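Local coordinates for thioredoxin family protein (Pseudomonas aeruginosa, PDB 1Z6N) that is of unknown function but belongs to the thioredoxin family and binds magnesium, its fold and a CxxC motif being consistent with a thiol-dependent role, at residues Glu6-Gly11 / Arg57-Gly62; Leu73-Phe78 / Glu152-Asp157; Pro112-Leu117 / Gly125-Arg130. All coordinates share one frame; numbering follows the deposited sequence.

Contact 1 of 3, residues Glu6-Gly11 / Arg57-Gly62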
# COMPACT_ATOMS: atom_id res chain seq x y z
N GLU A 6 18.13 1.29 2.65
CA GLU A 6 18.49 2.59 2.07
C GLU A 6 17.31 3.24 1.35
O GLU A 6 17.05 4.45 1.50
CB GLU A 6 19.69 2.45 1.12
CG GLU A 6 20.98 2.18 1.89
CD GLU A 6 22.17 1.87 1.01
OE1 GLU A 6 22.01 1.35 -0.12
OE2 GLU A 6 23.31 2.13 1.47
N LEU A 7 16.57 2.44 0.58
CA LEU A 7 15.39 2.96 -0.11
C LEU A 7 14.29 3.33 0.86
O LEU A 7 13.67 4.40 0.74
CB LEU A 7 14.84 1.91 -1.09
CG LEU A 7 15.78 1.60 -2.26
CD1 LEU A 7 15.29 0.39 -3.04
CD2 LEU A 7 15.90 2.84 -3.18
N PHE A 8 14.04 2.48 1.85
CA PHE A 8 13.04 2.83 2.87
C PHE A 8 13.37 4.14 3.60
O PHE A 8 12.49 5.00 3.85
CB PHE A 8 12.87 1.67 3.88
CG PHE A 8 11.67 1.83 4.77
CD1 PHE A 8 10.43 1.35 4.37
CD2 PHE A 8 11.79 2.46 6.01
CE1 PHE A 8 9.30 1.50 5.17
CE2 PHE A 8 10.66 2.60 6.82
CZ PHE A 8 9.42 2.13 6.39
N ASP A 9 14.65 4.32 3.88
CA ASP A 9 15.12 5.51 4.60
C ASP A 9 14.87 6.80 3.81
O ASP A 9 14.63 7.86 4.42
CB ASP A 9 16.60 5.35 4.92
CG ASP A 9 17.12 6.48 5.75
OD1 ASP A 9 16.71 6.59 6.93
OD2 ASP A 9 17.95 7.27 5.21
N ILE A 10 14.91 6.75 2.48
CA ILE A 10 14.67 7.97 1.69
C ILE A 10 13.22 8.12 1.21
O ILE A 10 12.83 9.16 0.68
CB ILE A 10 15.65 8.13 0.48
CG1 ILE A 10 15.48 6.98 -0.53
CG2 ILE A 10 17.10 8.29 0.98
CD1 ILE A 10 15.95 7.36 -1.93
N GLY A 11 12.41 7.08 1.40
CA GLY A 11 11.00 7.19 1.11
C GLY A 11 10.37 8.23 2.01
O GLY A 11 10.82 8.49 3.14
N ARG A 57 7.67 -3.32 7.52
CA ARG A 57 7.89 -2.11 6.74
C ARG A 57 7.32 -2.31 5.35
O ARG A 57 7.58 -3.33 4.70
CB ARG A 57 9.39 -1.81 6.66
CG ARG A 57 9.96 -1.42 8.01
CD ARG A 57 11.40 -1.01 7.87
NE ARG A 57 12.04 -0.78 9.16
CZ ARG A 57 12.69 -1.71 9.85
NH1 ARG A 57 12.77 -2.95 9.39
NH2 ARG A 57 13.25 -1.40 11.01
N LEU A 58 6.53 -1.34 4.88
CA LEU A 58 5.98 -1.37 3.54
C LEU A 58 6.77 -0.35 2.72
O LEU A 58 6.61 0.86 2.92
CB LEU A 58 4.48 -1.03 3.56
CG LEU A 58 3.57 -1.88 4.44
CD1 LEU A 58 2.09 -1.53 4.27
CD2 LEU A 58 3.79 -3.37 4.20
N LEU A 59 7.67 -0.85 1.88
CA LEU A 59 8.39 -0.01 0.92
C LEU A 59 7.52 0.12 -0.32
O LEU A 59 7.26 -0.86 -1.02
CB LEU A 59 9.76 -0.60 0.56
CG LEU A 59 10.55 0.16 -0.51
CD1 LEU A 59 10.82 1.62 -0.09
CD2 LEU A 59 11.85 -0.57 -0.78
N VAL A 60 7.07 1.34 -0.57
CA VAL A 60 6.08 1.57 -1.61
C VAL A 60 6.62 2.43 -2.73
O VAL A 60 7.26 3.43 -2.46
CB VAL A 60 4.86 2.31 -1.03
CG1 VAL A 60 3.81 2.59 -2.10
CG2 VAL A 60 4.23 1.52 0.12
N ALA A 61 6.38 2.04 -3.98
CA ALA A 61 6.61 2.97 -5.10
C ALA A 61 5.24 3.46 -5.55
O ALA A 61 4.35 2.67 -5.88
CB ALA A 61 7.33 2.28 -6.25
N GLY A 62 5.06 4.78 -5.53
CA GLY A 62 3.75 5.35 -5.83
C GLY A 62 3.85 6.81 -6.19
O GLY A 62 4.90 7.44 -6.03
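Phe-8 and Arg-57 meet as a flat ring and a straight aliphatic chain laid across it at about a right angle. The arginine is extended from CG to NE, and its CD sits over the middle of one ring face, 3.9 Å from the centroid of the Phe-8 ring and only 11° off the ring normal. This is a CH-pi contact made by the methylene part of the arginine; the guanidinium lies beyond the ring, its plane turned 76° from that of the phenyl group. Nearer the strand, Arg-57 CB closes to 3.6 Å from Phe-8 CE1. CG of Phe-8 stands anti to the backbone N. At the ring edge, near its plane, Phe-8 CE1 is 3.6 Å from Leu-58 O.

The contact lays the N-terminal helix 4-10 against strand 56-61, an inner strand of the thioredoxin-like central sheet, at 76° between the two short axes. Leu-59 packs beside the phenylalanine through its two methyl branches: CD2 lies 3.9 Å from Leu-7 CB, while CD1 is 3.9 Å from Phe-8 N and so packs on the helix backbone itself. On the ring's strand side, Leu-59 CB comes to 4.3 Å from Phe-8 CD1. Phe-121 touches both Phe-8 and Arg-57, and strand 86-91 adds Glu-87 and Ala-89 around the ring. The polar end of Arg-57 is held elsewhere, its NH1 hydrogen-bonded to the carbonyl O of Glu-119.

Contact 2 of 3, residues Leu73-Phe78 / Glu152-Asp157; sequences LAALDF and EHAIGD
Leu-76 and Ile-155 mark the nearest CA atoms, 5.8 Å apart, where the segments of helices 67-82 and 151-164 cross at -61° with their axes 8.3 Å from each other. Both helices pack on the same side of the central sheet in this alpha-beta-alpha sandwich, and small residues let them come close. Ala-75 and Ala-154 each point their CB at the opposing helix, and the two methyls meet at 4.1 Å between Ala-75 CB and Ala-154 CB.

Ile-155 reaches across beside them. Its CG1 stands anti to the carbonyl carbon (chi1 -61°) and meets the backbone of helix 67-82, Ile-155 CG1 lying 3.5 Å from Ala-75 O. Leu-76 answers from the other helix: its CD2 branch lies on the backbone of 152-157, 3.7 Å from Ala-154 O. The interface is thus wholly apolar in its side chains, with methyl and methylene groups covering main-chain carbonyls on both helices.

Farther along, Phe-78 brings its rim rather than a face, CD2 being the ring atom nearest the isoleucine. Leu-36 of helix 23-39 touches both Ala-75 and Phe-78, while Ala-79, on helix 67-82, also touches Ile-155. At the tip of the isoleucine, Ile-155 CD1 lies 3.5 Å from Ala-75 O and 4.3 Å from Phe-78 CD2, near the plane of the phenyl ring.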
# COMPACT_ATOMS: atom_id res chain seq x y z
N LEU A 73 -3.21 3.29 -1.13
CA LEU A 73 -2.35 3.85 -0.10
C LEU A 73 -3.15 4.56 0.99
O LEU A 73 -2.74 4.53 2.15
CB LEU A 73 -1.26 4.74 -0.69
CG LEU A 73 -0.34 3.99 -1.67
CD1 LEU A 73 0.75 4.95 -2.18
CD2 LEU A 73 0.28 2.75 -1.02
N ALA A 74 -4.31 5.13 0.65
CA ALA A 74 -5.21 5.62 1.71
C ALA A 74 -5.57 4.47 2.66
O ALA A 74 -5.60 4.64 3.89
CB ALA A 74 -6.46 6.27 1.13
N ALA A 75 -5.84 3.30 2.09
CA ALA A 75 -6.21 2.13 2.91
C ALA A 75 -5.04 1.65 3.77
O ALA A 75 -5.21 1.38 4.96
CB ALA A 75 -6.74 0.99 2.02
N LEU A 76 -3.86 1.53 3.16
CA LEU A 76 -2.69 1.04 3.89
C LEU A 76 -2.24 2.04 4.95
O LEU A 76 -1.79 1.64 6.03
CB LEU A 76 -1.56 0.64 2.93
CG LEU A 76 -1.89 -0.57 2.04
CD1 LEU A 76 -0.72 -0.85 1.10
CD2 LEU A 76 -2.23 -1.83 2.87
N ASP A 77 -2.39 3.33 4.68
CA ASP A 77 -2.12 4.34 5.71
C ASP A 77 -3.09 4.22 6.88
O ASP A 77 -2.69 4.35 8.05
CB ASP A 77 -2.17 5.74 5.12
CG ASP A 77 -2.08 6.81 6.19
OD1 ASP A 77 -0.96 6.97 6.75
OD2 ASP A 77 -3.11 7.46 6.48
N PHE A 78 -4.36 3.95 6.59
CA PHE A 78 -5.34 3.73 7.65
C PHE A 78 -4.88 2.57 8.54
O PHE A 78 -4.90 2.67 9.77
CB PHE A 78 -6.71 3.51 7.05
CG PHE A 78 -7.81 3.33 8.07
CD1 PHE A 78 -8.11 4.33 8.99
CD2 PHE A 78 -8.58 2.17 8.06
CE1 PHE A 78 -9.15 4.15 9.93
CE2 PHE A 78 -9.62 1.99 8.99
CZ PHE A 78 -9.89 2.99 9.91
N GLU A 152 -10.82 -2.17 2.15
CA GLU A 152 -10.46 -3.15 3.17
C GLU A 152 -9.60 -4.28 2.58
O GLU A 152 -8.73 -4.83 3.27
CB GLU A 152 -11.72 -3.74 3.81
CG GLU A 152 -12.53 -4.59 2.87
CD GLU A 152 -13.88 -4.97 3.43
OE1 GLU A 152 -14.57 -4.08 3.99
OE2 GLU A 152 -14.24 -6.16 3.32
N HIS A 153 -9.84 -4.60 1.31
CA HIS A 153 -9.13 -5.71 0.64
C HIS A 153 -7.64 -5.43 0.45
O HIS A 153 -6.83 -6.38 0.47
CB HIS A 153 -9.76 -6.03 -0.72
CG HIS A 153 -11.21 -6.39 -0.65
ND1 HIS A 153 -12.19 -5.46 -0.35
CD2 HIS A 153 -11.85 -7.56 -0.85
CE1 HIS A 153 -13.37 -6.05 -0.36
NE2 HIS A 153 -13.20 -7.33 -0.67
N ALA A 154 -7.27 -4.16 0.27
CA ALA A 154 -5.85 -3.81 0.17
C ALA A 154 -5.17 -4.17 1.49
O ALA A 154 -4.07 -4.74 1.50
CB ALA A 154 -5.68 -2.32 -0.15
N ILE A 155 -5.83 -3.85 2.60
CA ILE A 155 -5.32 -4.17 3.93
C ILE A 155 -5.24 -5.69 4.12
O ILE A 155 -4.21 -6.20 4.59
CB ILE A 155 -6.19 -3.54 5.04
CG1 ILE A 155 -6.19 -2.00 4.91
CG2 ILE A 155 -5.69 -3.97 6.42
CD1 ILE A 155 -7.23 -1.30 5.82
N GLY A 156 -6.31 -6.39 3.76
CA GLY A 156 -6.37 -7.86 3.88
C GLY A 156 -5.26 -8.55 3.09
O GLY A 156 -4.64 -9.49 3.59
N ASP A 157 -5.01 -8.07 1.87
CA ASP A 157 -3.96 -8.68 1.05
C ASP A 157 -2.59 -8.54 1.73
O ASP A 157 -1.79 -9.49 1.75
CB ASP A 157 -3.88 -8.03 -0.34
CG ASP A 157 -5.01 -8.45 -1.27
OD1 ASP A 157 -5.98 -9.13 -0.85
OD2 ASP A 157 -4.90 -8.06 -2.46

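Contact 3 of 3, residues Pro112-Leu117 / Gly125-Arg130; sequences PLVLVL and GRFVER
Val-114 and Phe-127 face each other as an antiparallel hydrogen-bonded pair, closed by two bonds. Val-114 N donates to Phe-127 O at 2.8 Å, and Phe-127 N returns a bond of 2.9 Å to Val-114 O. That second carbonyl also receives the CA-H of Arg-126, with Arg-126 CA 3.2 Å from Val-114 O. On either side of this pair the strands are tied once more: Val-116 N binds Gly-125 O with an almost straight N-H...O angle of 171°, and Glu-129 N binds Pro-112 O at 2.8 Å, just outside both strands, between the residue before 113-117 and the residue after 123-128.

The side chains sort onto two faces. On one, Val-114 and Phe-127 cross obliquely, packing CB on CB at 3.8 Å, and the ring edge of Phe-127 meets Pro-112, whose CG is 4.4 Å from Phe-127 CE2. On the other face the non-hydrogen-bonded pairs lie side by side and point the same way: Leu-113 CD1 is 4.0 Å from Val-128 CG2, and from Leu-115, whose CG stands anti to the carbonyl carbon (chi1 -56°), CD2 comes to 3.8 Å from Arg-126 CG.

Pro-112 follows a cis peptide bond, as does the proline next to the CxxC site in thioredoxins, and it touches Cys-69 at the start of helix 67-82. The guanidinium of Arg-126 bonds through NH2 to Leu-104 O, and Arg-130 NE forms a salt bridge with Asp-68. The hairpin lies at one end of the sheet, with 123-128 outermost within the chain and 113-117 between it and strand 56-61, and helices 67-82 and 151-164 cover the face of Val-114, Val-116 and Phe-127.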
# COMPACT_ATOMS: atom_id res chain seq x y z
N PRO A 112 0.36 1.33 -7.36
CA PRO A 112 1.43 1.25 -6.36
C PRO A 112 2.06 -0.13 -6.31
O PRO A 112 1.35 -1.14 -6.41
CB PRO A 112 0.68 1.49 -5.05
CG PRO A 112 -0.69 1.01 -5.30
CD PRO A 112 -0.98 1.35 -6.73
N LEU A 113 3.37 -0.16 -6.16
CA LEU A 113 4.10 -1.39 -5.89
C LEU A 113 4.43 -1.37 -4.41
O LEU A 113 5.12 -0.45 -3.95
CB LEU A 113 5.38 -1.43 -6.74
CG LEU A 113 6.39 -2.54 -6.41
CD1 LEU A 113 5.77 -3.91 -6.67
CD2 LEU A 113 7.69 -2.36 -7.23
N VAL A 114 3.93 -2.36 -3.67
CA VAL A 114 4.11 -2.40 -2.24
C VAL A 114 4.92 -3.64 -1.87
O VAL A 114 4.45 -4.76 -2.06
CB VAL A 114 2.75 -2.42 -1.50
CG1 VAL A 114 2.96 -2.46 -0.00
CG2 VAL A 114 1.89 -1.19 -1.88
N LEU A 115 6.12 -3.42 -1.35
CA LEU A 115 6.97 -4.52 -0.90
C LEU A 115 6.83 -4.66 0.61
O LEU A 115 7.05 -3.70 1.34
CB LEU A 115 8.42 -4.25 -1.30
CG LEU A 115 8.66 -4.00 -2.80
CD1 LEU A 115 10.16 -3.77 -3.01
CD2 LEU A 115 8.18 -5.17 -3.65
N VAL A 116 6.43 -5.85 1.06
CA VAL A 116 6.23 -6.10 2.48
C VAL A 116 7.51 -6.69 3.04
O VAL A 116 7.95 -7.76 2.61
CB VAL A 116 5.05 -7.07 2.71
CG1 VAL A 116 4.82 -7.30 4.20
CG2 VAL A 116 3.79 -6.52 2.04
N LEU A 117 8.11 -5.96 3.98
CA LEU A 117 9.41 -6.34 4.54
C LEU A 117 9.27 -6.58 6.04
O LEU A 117 8.45 -5.93 6.70
CB LEU A 117 10.44 -5.23 4.30
CG LEU A 117 10.72 -4.78 2.87
CD1 LEU A 117 11.34 -3.39 2.88
CD2 LEU A 117 11.67 -5.72 2.20
N GLY A 125 6.80 -10.45 0.53
CA GLY A 125 5.87 -10.53 -0.57
C GLY A 125 5.55 -9.16 -1.11
O GLY A 125 6.14 -8.16 -0.68
N ARG A 126 4.62 -9.12 -2.06
CA ARG A 126 4.28 -7.91 -2.79
C ARG A 126 2.79 -7.76 -2.98
O ARG A 126 2.07 -8.75 -3.21
CB ARG A 126 4.86 -7.94 -4.21
CG ARG A 126 6.25 -8.40 -4.35
CD ARG A 126 6.46 -8.78 -5.80
NE ARG A 126 7.79 -9.32 -6.00
CZ ARG A 126 8.36 -9.46 -7.19
NH1 ARG A 126 7.72 -9.09 -8.28
NH2 ARG A 126 9.58 -9.96 -7.26
N PHE A 127 2.36 -6.49 -2.96
CA PHE A 127 1.03 -6.07 -3.43
C PHE A 127 1.29 -5.23 -4.68
O PHE A 127 2.15 -4.35 -4.66
CB PHE A 127 0.33 -5.27 -2.33
CG PHE A 127 -0.97 -4.63 -2.75
CD1 PHE A 127 -2.20 -5.19 -2.36
CD2 PHE A 127 -0.98 -3.46 -3.51
CE1 PHE A 127 -3.41 -4.57 -2.73
CE2 PHE A 127 -2.17 -2.83 -3.87
CZ PHE A 127 -3.39 -3.40 -3.49
N VAL A 128 0.59 -5.50 -5.77
CA VAL A 128 0.90 -4.83 -7.03
C VAL A 128 -0.36 -4.24 -7.66
O VAL A 128 -1.24 -4.98 -8.13
CB VAL A 128 1.58 -5.77 -8.07
CG1 VAL A 128 2.01 -4.95 -9.29
CG2 VAL A 128 2.78 -6.52 -7.46
N GLU A 129 -0.42 -2.90 -7.64
CA GLU A 129 -1.46 -2.11 -8.31
C GLU A 129 -2.86 -2.13 -7.67
O GLU A 129 -3.39 -1.08 -7.30
CB GLU A 129 -1.53 -2.42 -9.81
CG GLU A 129 -2.19 -1.30 -10.62
CD GLU A 129 -2.06 -1.49 -12.13
OE1 GLU A 129 -2.21 -2.63 -12.61
OE2 GLU A 129 -1.81 -0.49 -12.84
N ARG A 130 -3.46 -3.33 -7.58
CA ARG A 130 -4.83 -3.47 -7.11
C ARG A 130 -4.96 -4.73 -6.27
O ARG A 130 -4.18 -5.66 -6.46
CB ARG A 130 -5.79 -3.55 -8.30
CG ARG A 130 -5.83 -2.25 -9.06
CD ARG A 130 -6.65 -2.35 -10.33
NE ARG A 130 -6.41 -1.13 -11.09
CZ ARG A 130 -6.25 -1.06 -12.40
NH1 ARG A 130 -6.32 -2.15 -13.17
NH2 ARG A 130 -6.01 0.12 -12.96

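How the contacts relate
From the N terminus, contact 1 closes first, bringing helix 4-10 back onto strand 56-61 around a mostly helical excursion. Contact 2 opens after it, on helix 67-82, and closes only near the C terminus; contact 3, the 113-128 hairpin, is nested inside that long loop. Strand pairing joins contacts 1 and 3 directly: Arg-57 O lies 2.8 Å from Leu-117 N, and Ala-61 N lies 2.8 Å from Leu-113 O. Contact 2 packs on the sheet from the side away from helix 4-10, with Leu-73 against Val-60, Leu-76 against Val-114 and Ala-154 against Phe-127. Contact 1 ties a helix to the sheet, contact 3 pairs strands within it, and contact 2 joins two helices on its other face.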